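Local coordinates for protein regulator of polyketide synthase expression (Bifidobacterium adolescentis, PDB 3ONQ) that is of unknown function but probably regulates polyketide synthase expression, and probably binds DNA through a PucR-type C-terminal helix-turn-helix domain, at residues Asp53-Ala58 against Ala99-Ala104; Asp163-Glu168 against Asp243-Tyr248; Asp196-Thr201 against Leu230-Glu235. All blocks are in the same frame, centred on the assembly; numbering follows the deposited sequence.

Interaction 1 (Asp53-Ala58 against Ala99-Ala104); sequences DFNCFA and ACQMGA
Phe57 and Ala99 form the closely packed half of this contact. CB of Ala99 lies over one face of the Phe57 ring, displaced toward the rim, in a CH-pi contact 4.2 Å from the ring centroid. Phe57 CG sits between its own backbone N and carbonyl carbon (chi1 59°), a crowded position, with ring atoms CZ and CE1 reaching Ala99 CB; Gln101 CB touches the ring's edge. The two backbones pair twice here, Phe57 N to Ala99 O at 3.1 Å and Ala99 N to Phe57 O at 2.8 Å. This is antiparallel pairing of strands 94-100 and 55-61, next to each other in the mixed sheet of the alpha-beta-alpha sandwich. Cys56 faces Cys100 as a non-hydrogen-bonded pair, both thiols on the sheet face opposite to Phe57, where Cys56 meets Ala136 of helix 132-149. Beyond it Gln101 N bonds Asn55 O at 2.6 Å, the donor standing 39° out of the carbonyl plane. Past this bond the contact becomes looser and wetter: the Asn55 and Gln101 side chains cross with amide planes 63° apart, Asn55 CB 3.9 Å from Gln101 NE2. One water links Asn55 N to Gln101 O, and a second joins Asn55 OD1 to both Gln101 O and NE2.

Interaction 2 (Asp163-Glu168 against Asp243-Tyr248); sequences DELLPE and DPRDAY
Glu164 O is gripped by two donors: Arg245 NH2 at 2.9 Å, lying in the carbonyl plane, and a water at 2.7 Å that also accepts from Arg245 NE. The same NH2 gives its other hydrogen to Glu168 OE1 at 3.0 Å in a nearly straight bond (171°), while Arg245 NH1 reaches the syn lone pair of Glu168 OE2 at 2.8 Å. This is an end-on, two-pronged salt bridge, with carboxylate and guanidinium planes 27° apart. The glutamate chain is bent at chi2 (78°), which brings CD round toward Arg245. Next to the ion pair, Pro167 CG packs 3.6 Å from Tyr248 CE2, and Glu168 OE2 lies 3.5 Å from that ring carbon. The contact joins the start of helix 166-172 to the first turn of helix 244-261, where Asp243 is the N-cap and its OD1 accepts from Asp246 N. Tyr248 also meets Tyr248 of the second subunit, and Met259 of that subunit packs on Glu168, so the contact forms part of the subunit interface. Even without a glycerol, probably from the crystallisation liquor, that also bonds Arg245 NH1, all three guanidinium nitrogens have acceptors; a buried carboxylate held this way is probably kept ionised, its charge offset by the arginine.

Interaction 3 (Asp196-Thr201 against Leu230-Glu235); sequences DPTYLT and LKRAAE. With SO4 (sulfate ion), chain R; SO4 (sulfate ion), chain S.
Thr198 OG1 lies at the edge of the poorly ordered Arg232 guanidinium, accepting from NH1 at 2.8 Å and 16° out of its plane. A sulfate is at the edge too, its O4 3.5 Å from Arg232 NH2 in a weak bond. Asp196 OD1 stands obliquely to the group, 4.4 Å from NH1, a charge attraction beyond a salt bridge. The CB of Tyr199 points away from 230-235, its ring makes a cation-pi contact with Arg190, and its OH bonds O4 of a second sulfate at 2.7 Å, met at the ring edge; both sulfates probably come from the crystallisation liquor. Just before the turn into helix 198-207, Asp196 OD2 accepts a capping bond from Thr198 N, above the carboxylate plane, and a 2.6 Å bond from Thr198 OG1 through its syn lone pair. The Thr198 methyl, CG2 anti to the backbone N, rests 3.6 Å from Ala233 CB; Thr201 CG2 touches Leu230 CD2 at 4.4 Å. The contact packs together two helices of the PucR C-terminal helix-turn-helix domain, a class that usually binds DNA. Leu189 of helix 175-190 packs on Thr198 and Ala233, Leu219 of helix 212-219 on Thr201, and Leu254 of helix 244-261 on Tyr199.

How the interactions relate
All three contacts are mainly buried, but interaction 3 lies farthest from the chain centre, about 25 Å against 16 and 13 Å between centres. Interaction 1, in the alpha-beta-alpha sandwich, is a strand-to-strand contact built from backbone bonds and one aromatic face. Interactions 2 and 3 are helix contacts. They hold different elements, yet helices 223-237 and 244-261 follow one another in the chain, so 196-201 with 230-235 falls within the span that 163-168 and 243-248 bracket. Each has an arginine: in interaction 2 it makes a two-pronged salt bridge at the second subunit; in interaction 3 a poorly ordered one gives one hydrogen bond across to a hydroxyl, beside apolar packing of Thr198 on Ala233.

Interaction 1 (Asp53-Ala58 against Ala99-Ala104)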
loop_
_atom_site.group_PDB
_atom_site.type_symbol
_atom_site.label_atom_id
_atom_site.label_comp_id
_atom_site.label_asym_id
_atom_site.label_seq_id
_atom_site.Cartn_x
_atom_site.Cartn_y
_atom_site.Cartn_z
ATOM N N ASP B 53 -6.441 -14.764 8.465
ATOM C CA ASP B 53 -7.089 -13.462 8.399
ATOM C C ASP B 53 -7.954 -13.196 9.632
ATOM O O ASP B 53 -9.178 -13.139 9.547
ATOM C CB ASP B 53 -7.921 -13.346 7.122
ATOM C CG ASP B 53 -8.400 -11.932 6.877
ATOM O OD1 ASP B 53 -7.825 -11.001 7.487
ATOM O OD2 ASP B 53 -9.342 -11.749 6.077
ATOM N N PHE B 54 -7.293 -13.032 10.770
ATOM C CA PHE B 54 -7.953 -12.998 12.064
ATOM C C PHE B 54 -8.702 -11.691 12.292
ATOM O O PHE B 54 -8.465 -10.691 11.611
ATOM C CB PHE B 54 -6.918 -13.207 13.173
ATOM C CG PHE B 54 -5.749 -12.248 13.104
ATOM C CD1 PHE B 54 -5.858 -10.970 13.624
ATOM C CD2 PHE B 54 -4.542 -12.634 12.528
ATOM C CE1 PHE B 54 -4.797 -10.080 13.567
ATOM C CE2 PHE B 54 -3.460 -11.744 12.470
ATOM C CZ PHE B 54 -3.598 -10.463 12.991
ATOM N N ASN B 55 -9.623 -11.713 13.244
ATOM C CA ASN B 55 -10.235 -10.483 13.731
ATOM C C ASN B 55 -9.640 -10.117 15.081
ATOM O O ASN B 55 -9.290 -10.992 15.868
ATOM C CB ASN B 55 -11.751 -10.628 13.840
ATOM C CG ASN B 55 -12.406 -10.808 12.493
ATOM O OD1 ASN B 55 -13.231 -11.709 12.301
ATOM N ND2 ASN B 55 -12.030 -9.961 11.540
ATOM N N CYS B 56 -9.514 -8.825 15.348
ATOM C CA CYS B 56 -8.880 -8.392 16.576
ATOM C C CYS B 56 -9.427 -7.030 16.969
ATOM O O CYS B 56 -10.075 -6.364 16.155
ATOM C CB CYS B 56 -7.357 -8.308 16.377
ATOM S SG CYS B 56 -6.832 -7.041 15.152
ATOM N N PHE B 57 -9.152 -6.623 18.208
ATOM C CA PHE B 57 -9.481 -5.287 18.684
ATOM C C PHE B 57 -8.521 -4.981 19.812
ATOM O O PHE B 57 -7.849 -5.881 20.323
ATOM C CB PHE B 57 -10.934 -5.202 19.179
ATOM C CG PHE B 57 -11.253 -6.163 20.296
ATOM C CD1 PHE B 57 -11.015 -5.816 21.618
ATOM C CD2 PHE B 57 -11.799 -7.406 20.024
ATOM C CE1 PHE B 57 -11.307 -6.701 22.649
ATOM C CE2 PHE B 57 -12.098 -8.294 21.048
ATOM C CZ PHE B 57 -11.844 -7.946 22.367
ATOM N N ALA B 58 -8.459 -3.716 20.206
ATOM C CA ALA B 58 -7.503 -3.307 21.217
ATOM C C ALA B 58 -8.183 -2.560 22.358
ATOM O O ALA B 58 -9.202 -1.888 22.164
ATOM C CB ALA B 58 -6.406 -2.441 20.581
ATOM N N ALA B 99 -6.390 -8.007 21.480
ATOM C CA ALA B 99 -6.983 -9.333 21.648
ATOM C C ALA B 99 -7.420 -9.931 20.320
ATOM O O ALA B 99 -7.950 -9.239 19.444
ATOM C CB ALA B 99 -8.168 -9.276 22.614
ATOM N N CYS B 100 -7.205 -11.227 20.170
ATOM C CA CYS B 100 -7.720 -11.912 19.002
ATOM C C CYS B 100 -9.206 -12.176 19.230
ATOM O O CYS B 100 -9.604 -12.696 20.275
ATOM C CB CYS B 100 -6.971 -13.230 18.753
ATOM S SG CYS B 100 -7.639 -14.128 17.338
ATOM N N GLN B 101 -10.036 -11.792 18.275
ATOM C CA GLN B 101 -11.461 -11.985 18.469
ATOM C C GLN B 101 -11.856 -13.384 18.036
ATOM O O GLN B 101 -11.908 -13.689 16.849
ATOM C CB GLN B 101 -12.291 -10.938 17.737
ATOM C CG GLN B 101 -13.786 -11.251 17.802
ATOM C CD GLN B 101 -14.634 -10.216 17.112
ATOM O OE1 GLN B 101 -14.914 -9.153 17.670
ATOM N NE2 GLN B 101 -15.058 -10.519 15.890
HETATM N N MSE B 102 -12.110 -14.229 19.024
HETATM C CA MSE B 102 -12.481 -15.617 18.805
HETATM C C MSE B 102 -13.214 -16.092 20.054
HETATM O O MSE B 102 -13.078 -15.480 21.119
HETATM C CB MSE B 102 -11.227 -16.465 18.601
HETATM C CG MSE B 102 -10.257 -16.358 19.763
HETATM SE SE MSE B 102 -8.616 -17.412 19.583
HETATM C CE MSE B 102 -9.369 -19.200 19.830
ATOM N N GLY B 103 -13.970 -17.183 19.927
ATOM C CA GLY B 103 -14.744 -17.701 21.041
ATOM C C GLY B 103 -15.669 -16.609 21.540
ATOM O O GLY B 103 -16.367 -15.978 20.743
ATOM N N ALA B 104 -15.652 -16.350 22.847
ATOM C CA ALA B 104 -16.492 -15.289 23.409
ATOM C C ALA B 104 -15.748 -13.974 23.601
ATOM O O ALA B 104 -16.279 -13.049 24.221
ATOM C CB ALA B 104 -17.117 -15.734 24.728
HETATM O O HOH W 1 -10.230 -14.058 14.560
HETATM O O HOH W 2 -14.170 -13.335 14.778
#

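Interaction 2 (Asp163-Glu168 against Asp243-Tyr248)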
loop_
_atom_site.group_PDB
_atom_site.type_symbol
_atom_site.label_atom_id
_atom_site.label_comp_id
_atom_site.label_asym_id
_atom_site.label_seq_id
_atom_site.Cartn_x
_atom_site.Cartn_y
_atom_site.Cartn_z
ATOM N N ASP B 163 -14.558 6.810 17.116
ATOM C CA ASP B 163 -14.189 8.071 16.506
ATOM C C ASP B 163 -14.374 9.281 17.415
ATOM O O ASP B 163 -14.511 10.389 16.942
ATOM C CB ASP B 163 -14.951 8.264 15.197
ATOM C CG ASP B 163 -16.456 8.328 15.389
ATOM O OD1 ASP B 163 -17.130 8.907 14.528
ATOM O OD2 ASP B 163 -16.963 7.800 16.382
ATOM N N GLU B 164 -14.399 9.054 18.719
ATOM C CA GLU B 164 -14.630 10.117 19.693
ATOM C C GLU B 164 -13.600 11.246 19.669
ATOM O O GLU B 164 -13.924 12.372 19.981
ATOM C CB GLU B 164 -14.715 9.544 21.101
ATOM C CG GLU B 164 -16.109 9.232 21.558
ATOM C CD GLU B 164 -16.164 8.834 23.014
ATOM O OE1 GLU B 164 -15.926 7.657 23.304
ATOM O OE2 GLU B 164 -16.441 9.701 23.866
ATOM N N LEU B 165 -12.354 10.928 19.352
ATOM C CA LEU B 165 -11.265 11.903 19.369
ATOM C C LEU B 165 -10.625 12.288 18.024
ATOM O O LEU B 165 -9.445 12.580 17.971
ATOM C CB LEU B 165 -10.197 11.459 20.358
ATOM C CG LEU B 165 -10.665 11.627 21.796
ATOM C CD1 LEU B 165 -10.074 10.586 22.681
ATOM C CD2 LEU B 165 -10.337 13.007 22.293
ATOM N N LEU B 166 -11.390 12.256 16.943
ATOM C CA LEU B 166 -10.825 12.457 15.606
ATOM C C LEU B 166 -9.977 13.722 15.463
ATOM O O LEU B 166 -8.823 13.659 15.031
ATOM C CB LEU B 166 -11.919 12.422 14.530
ATOM C CG LEU B 166 -12.470 11.038 14.208
ATOM C CD1 LEU B 166 -13.492 11.090 13.087
ATOM C CD2 LEU B 166 -11.314 10.143 13.823
ATOM N N PRO B 167 -10.548 14.884 15.811
ATOM C CA PRO B 167 -9.744 16.084 15.549
ATOM C C PRO B 167 -8.457 16.141 16.378
ATOM O O PRO B 167 -7.396 16.476 15.836
ATOM C CB PRO B 167 -10.699 17.254 15.868
ATOM C CG PRO B 167 -11.902 16.649 16.545
ATOM C CD PRO B 167 -11.909 15.171 16.298
ATOM N N GLU B 168 -8.533 15.822 17.664
ATOM C CA GLU B 168 -7.330 15.831 18.489
ATOM C C GLU B 168 -6.296 14.816 17.966
ATOM O O GLU B 168 -5.088 15.090 17.947
ATOM C CB GLU B 168 -7.672 15.554 19.953
ATOM C CG GLU B 168 -8.512 16.640 20.603
ATOM C CD GLU B 168 -9.988 16.578 20.227
ATOM O OE1 GLU B 168 -10.433 15.593 19.595
ATOM O OE2 GLU B 168 -10.704 17.525 20.581
ATOM N N ASP B 243 -24.632 20.635 18.350
ATOM C CA ASP B 243 -23.880 20.348 19.574
ATOM C C ASP B 243 -22.462 20.904 19.491
ATOM O O ASP B 243 -21.752 20.642 18.528
ATOM C CB ASP B 243 -23.825 18.845 19.829
ATOM C CG ASP B 243 -23.007 18.502 21.054
ATOM O OD1 ASP B 243 -21.772 18.388 20.938
ATOM O OD2 ASP B 243 -23.600 18.356 22.138
ATOM N N PRO B 244 -22.037 21.659 20.510
ATOM C CA PRO B 244 -20.725 22.323 20.464
ATOM C C PRO B 244 -19.554 21.348 20.206
ATOM O O PRO B 244 -18.626 21.688 19.470
ATOM C CB PRO B 244 -20.601 22.966 21.851
ATOM C CG PRO B 244 -22.005 23.136 22.310
ATOM C CD PRO B 244 -22.786 21.979 21.738
ATOM N N ARG B 245 -19.586 20.161 20.792
ATOM C CA ARG B 245 -18.509 19.204 20.549
ATOM C C ARG B 245 -18.528 18.747 19.100
ATOM O O ARG B 245 -17.506 18.786 18.426
ATOM C CB ARG B 245 -18.600 18.004 21.489
ATOM C CG ARG B 245 -17.709 16.841 21.081
ATOM C CD ARG B 245 -16.226 17.227 21.075
ATOM N NE ARG B 245 -15.385 16.134 20.590
ATOM C CZ ARG B 245 -14.084 16.244 20.329
ATOM N NH1 ARG B 245 -13.457 17.392 20.521
ATOM N NH2 ARG B 245 -13.405 15.201 19.885
ATOM N N ASP B 246 -19.699 18.346 18.607
ATOM C CA ASP B 246 -19.800 17.835 17.238
ATOM C C ASP B 246 -19.457 18.910 16.215
ATOM O O ASP B 246 -18.858 18.619 15.173
ATOM C CB ASP B 246 -21.211 17.290 16.944
ATOM C CG ASP B 246 -21.555 16.071 17.772
ATOM O OD1 ASP B 246 -20.864 15.800 18.776
ATOM O OD2 ASP B 246 -22.522 15.378 17.410
ATOM N N ALA B 247 -19.864 20.146 16.500
ATOM C CA ALA B 247 -19.605 21.261 15.593
ATOM C C ALA B 247 -18.099 21.469 15.424
ATOM O O ALA B 247 -17.615 21.773 14.338
ATOM C CB ALA B 247 -20.290 22.555 16.101
ATOM N N TYR B 248 -17.358 21.303 16.508
ATOM C CA TYR B 248 -15.906 21.370 16.429
ATOM C C TYR B 248 -15.358 20.237 15.544
ATOM O O TYR B 248 -14.482 20.467 14.713
ATOM C CB TYR B 248 -15.292 21.331 17.826
ATOM C CG TYR B 248 -13.796 21.164 17.808
ATOM C CD1 TYR B 248 -12.968 22.188 17.381
ATOM C CD2 TYR B 248 -13.211 19.980 18.214
ATOM C CE1 TYR B 248 -11.595 22.031 17.358
ATOM C CE2 TYR B 248 -11.851 19.818 18.205
ATOM C CZ TYR B 248 -11.047 20.837 17.770
ATOM O OH TYR B 248 -9.681 20.660 17.762
HETATM O O HOH W 3 -16.212 13.430 20.827
#

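Interaction 3 (Asp196-Thr201 against Leu230-Glu235)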
loop_
_atom_site.group_PDB
_atom_site.type_symbol
_atom_site.label_atom_id
_atom_site.label_comp_id
_atom_site.label_asym_id
_atom_site.label_seq_id
_atom_site.Cartn_x
_atom_site.Cartn_y
_atom_site.Cartn_z
ATOM N N ASP B 196 -27.166 18.884 -3.874
ATOM C CA ASP B 196 -27.703 18.651 -2.535
ATOM C C ASP B 196 -27.220 19.763 -1.603
ATOM O O ASP B 196 -26.028 20.064 -1.577
ATOM C CB ASP B 196 -27.260 17.284 -2.015
ATOM C CG ASP B 196 -27.843 16.964 -0.654
ATOM O OD1 ASP B 196 -28.951 16.393 -0.592
ATOM O OD2 ASP B 196 -27.196 17.285 0.357
ATOM N N PRO B 197 -28.149 20.386 -0.847
ATOM C CA PRO B 197 -27.856 21.570 -0.022
ATOM C C PRO B 197 -27.235 21.287 1.354
ATOM O O PRO B 197 -26.856 22.248 2.045
ATOM C CB PRO B 197 -29.239 22.205 0.170
ATOM C CG PRO B 197 -30.167 21.031 0.159
ATOM C CD PRO B 197 -29.588 20.066 -0.854
ATOM N N THR B 198 -27.123 20.019 1.748
ATOM C CA THR B 198 -26.696 19.689 3.113
ATOM C C THR B 198 -25.328 20.293 3.454
ATOM O O THR B 198 -25.186 20.991 4.453
ATOM C CB THR B 198 -26.674 18.161 3.361
ATOM O OG1 THR B 198 -27.894 17.573 2.891
ATOM C CG2 THR B 198 -26.519 17.857 4.837
ATOM N N TYR B 199 -24.330 20.032 2.614
ATOM C CA TYR B 199 -22.969 20.510 2.861
ATOM C C TYR B 199 -22.907 22.032 2.981
ATOM O O TYR B 199 -22.303 22.574 3.902
ATOM C CB TYR B 199 -22.023 20.054 1.746
ATOM C CG TYR B 199 -20.599 20.543 1.917
ATOM C CD1 TYR B 199 -19.683 19.821 2.678
ATOM C CD2 TYR B 199 -20.172 21.730 1.328
ATOM C CE1 TYR B 199 -18.378 20.260 2.837
ATOM C CE2 TYR B 199 -18.867 22.187 1.499
ATOM C CZ TYR B 199 -17.978 21.438 2.245
ATOM O OH TYR B 199 -16.687 21.869 2.407
ATOM N N LEU B 200 -23.518 22.721 2.032
ATOM C CA LEU B 200 -23.530 24.175 2.072
ATOM C C LEU B 200 -24.163 24.659 3.372
ATOM O O LEU B 200 -23.684 25.617 3.981
ATOM C CB LEU B 200 -24.284 24.738 0.877
ATOM C CG LEU B 200 -24.486 26.251 0.863
ATOM C CD1 LEU B 200 -23.144 26.969 0.766
ATOM C CD2 LEU B 200 -25.388 26.623 -0.306
ATOM N N THR B 201 -25.218 23.977 3.814
ATOM C CA THR B 201 -25.968 24.416 4.997
ATOM C C THR B 201 -25.176 24.222 6.278
ATOM O O THR B 201 -25.148 25.106 7.134
ATOM C CB THR B 201 -27.333 23.705 5.132
ATOM O OG1 THR B 201 -28.082 23.890 3.931
ATOM C CG2 THR B 201 -28.123 24.296 6.304
ATOM N N LEU B 230 -29.593 20.074 9.058
ATOM C CA LEU B 230 -28.595 19.720 10.074
ATOM C C LEU B 230 -28.892 18.348 10.669
ATOM O O LEU B 230 -27.985 17.564 10.932
ATOM C CB LEU B 230 -28.535 20.765 11.181
ATOM C CG LEU B 230 -28.243 22.181 10.707
ATOM C CD1 LEU B 230 -28.251 23.132 11.888
ATOM C CD2 LEU B 230 -26.919 22.225 9.960
ATOM N N LYS B 231 -30.174 18.070 10.871
ATOM C CA LYS B 231 -30.602 16.791 11.412
ATOM C C LYS B 231 -30.210 15.670 10.446
ATOM O O LYS B 231 -29.665 14.637 10.856
ATOM C CB LYS B 231 -32.110 16.812 11.674
ATOM C CG LYS B 231 -32.664 15.532 12.278
ATOM C CD LYS B 231 -34.106 15.725 12.730
ATOM C CE LYS B 231 -34.863 14.401 12.761
ATOM N NZ LYS B 231 -34.984 13.794 11.400
ATOM N N ARG B 232 -30.456 15.892 9.161
ATOM C CA ARG B 232 -30.072 14.920 8.147
ATOM C C ARG B 232 -28.561 14.689 8.167
ATOM O O ARG B 232 -28.091 13.550 8.109
ATOM C CB ARG B 232 -30.517 15.386 6.760
ATOM C CG ARG B 232 -30.177 14.415 5.640
ATOM C CD ARG B 232 -30.137 15.111 4.279
ATOM N NE ARG B 232 -31.448 15.607 3.862
ATOM C CZ ARG B 232 -31.670 16.822 3.361
ATOM N NH1 ARG B 232 -30.670 17.681 3.213
ATOM N NH2 ARG B 232 -32.897 17.180 3.006
ATOM N N ALA B 233 -27.791 15.769 8.255
ATOM C CA ALA B 233 -26.334 15.642 8.311
ATOM C C ALA B 233 -25.881 14.869 9.557
ATOM O O ALA B 233 -24.877 14.169 9.522
ATOM C CB ALA B 233 -25.670 17.007 8.256
ATOM N N ALA B 234 -26.617 15.021 10.656
ATOM C CA ALA B 234 -26.371 14.238 11.861
ATOM C C ALA B 234 -26.606 12.759 11.585
ATOM O O ALA B 234 -25.832 11.902 12.023
ATOM C CB ALA B 234 -27.267 14.713 13.019
ATOM N N GLU B 235 -27.666 12.455 10.844
ATOM C CA GLU B 235 -27.980 11.057 10.564
ATOM C C GLU B 235 -26.922 10.413 9.689
ATOM O O GLU B 235 -26.545 9.268 9.916
ATOM C CB GLU B 235 -29.373 10.914 9.938
ATOM C CG GLU B 235 -30.477 11.391 10.882
ATOM C CD GLU B 235 -31.843 11.486 10.222
ATOM O OE1 GLU B 235 -31.930 11.310 8.981
ATOM O OE2 GLU B 235 -32.826 11.745 10.954
HETATM S S SO4 R . -16.353 24.432 -0.510
HETATM O O1 SO4 R . -17.103 25.286 0.408
HETATM O O2 SO4 R . -17.215 23.952 -1.594
HETATM O O3 SO4 R . -15.233 25.187 -1.066
HETATM O O4 SO4 R . -15.829 23.290 0.231
HETATM S S SO4 S . -34.165 20.494 1.220
HETATM O O1 SO4 S . -35.580 20.183 1.397
HETATM O O2 SO4 S . -33.526 19.462 0.405
HETATM O O3 SO4 S . -34.052 21.785 0.548
HETATM O O4 SO4 S . -33.520 20.541 2.530
#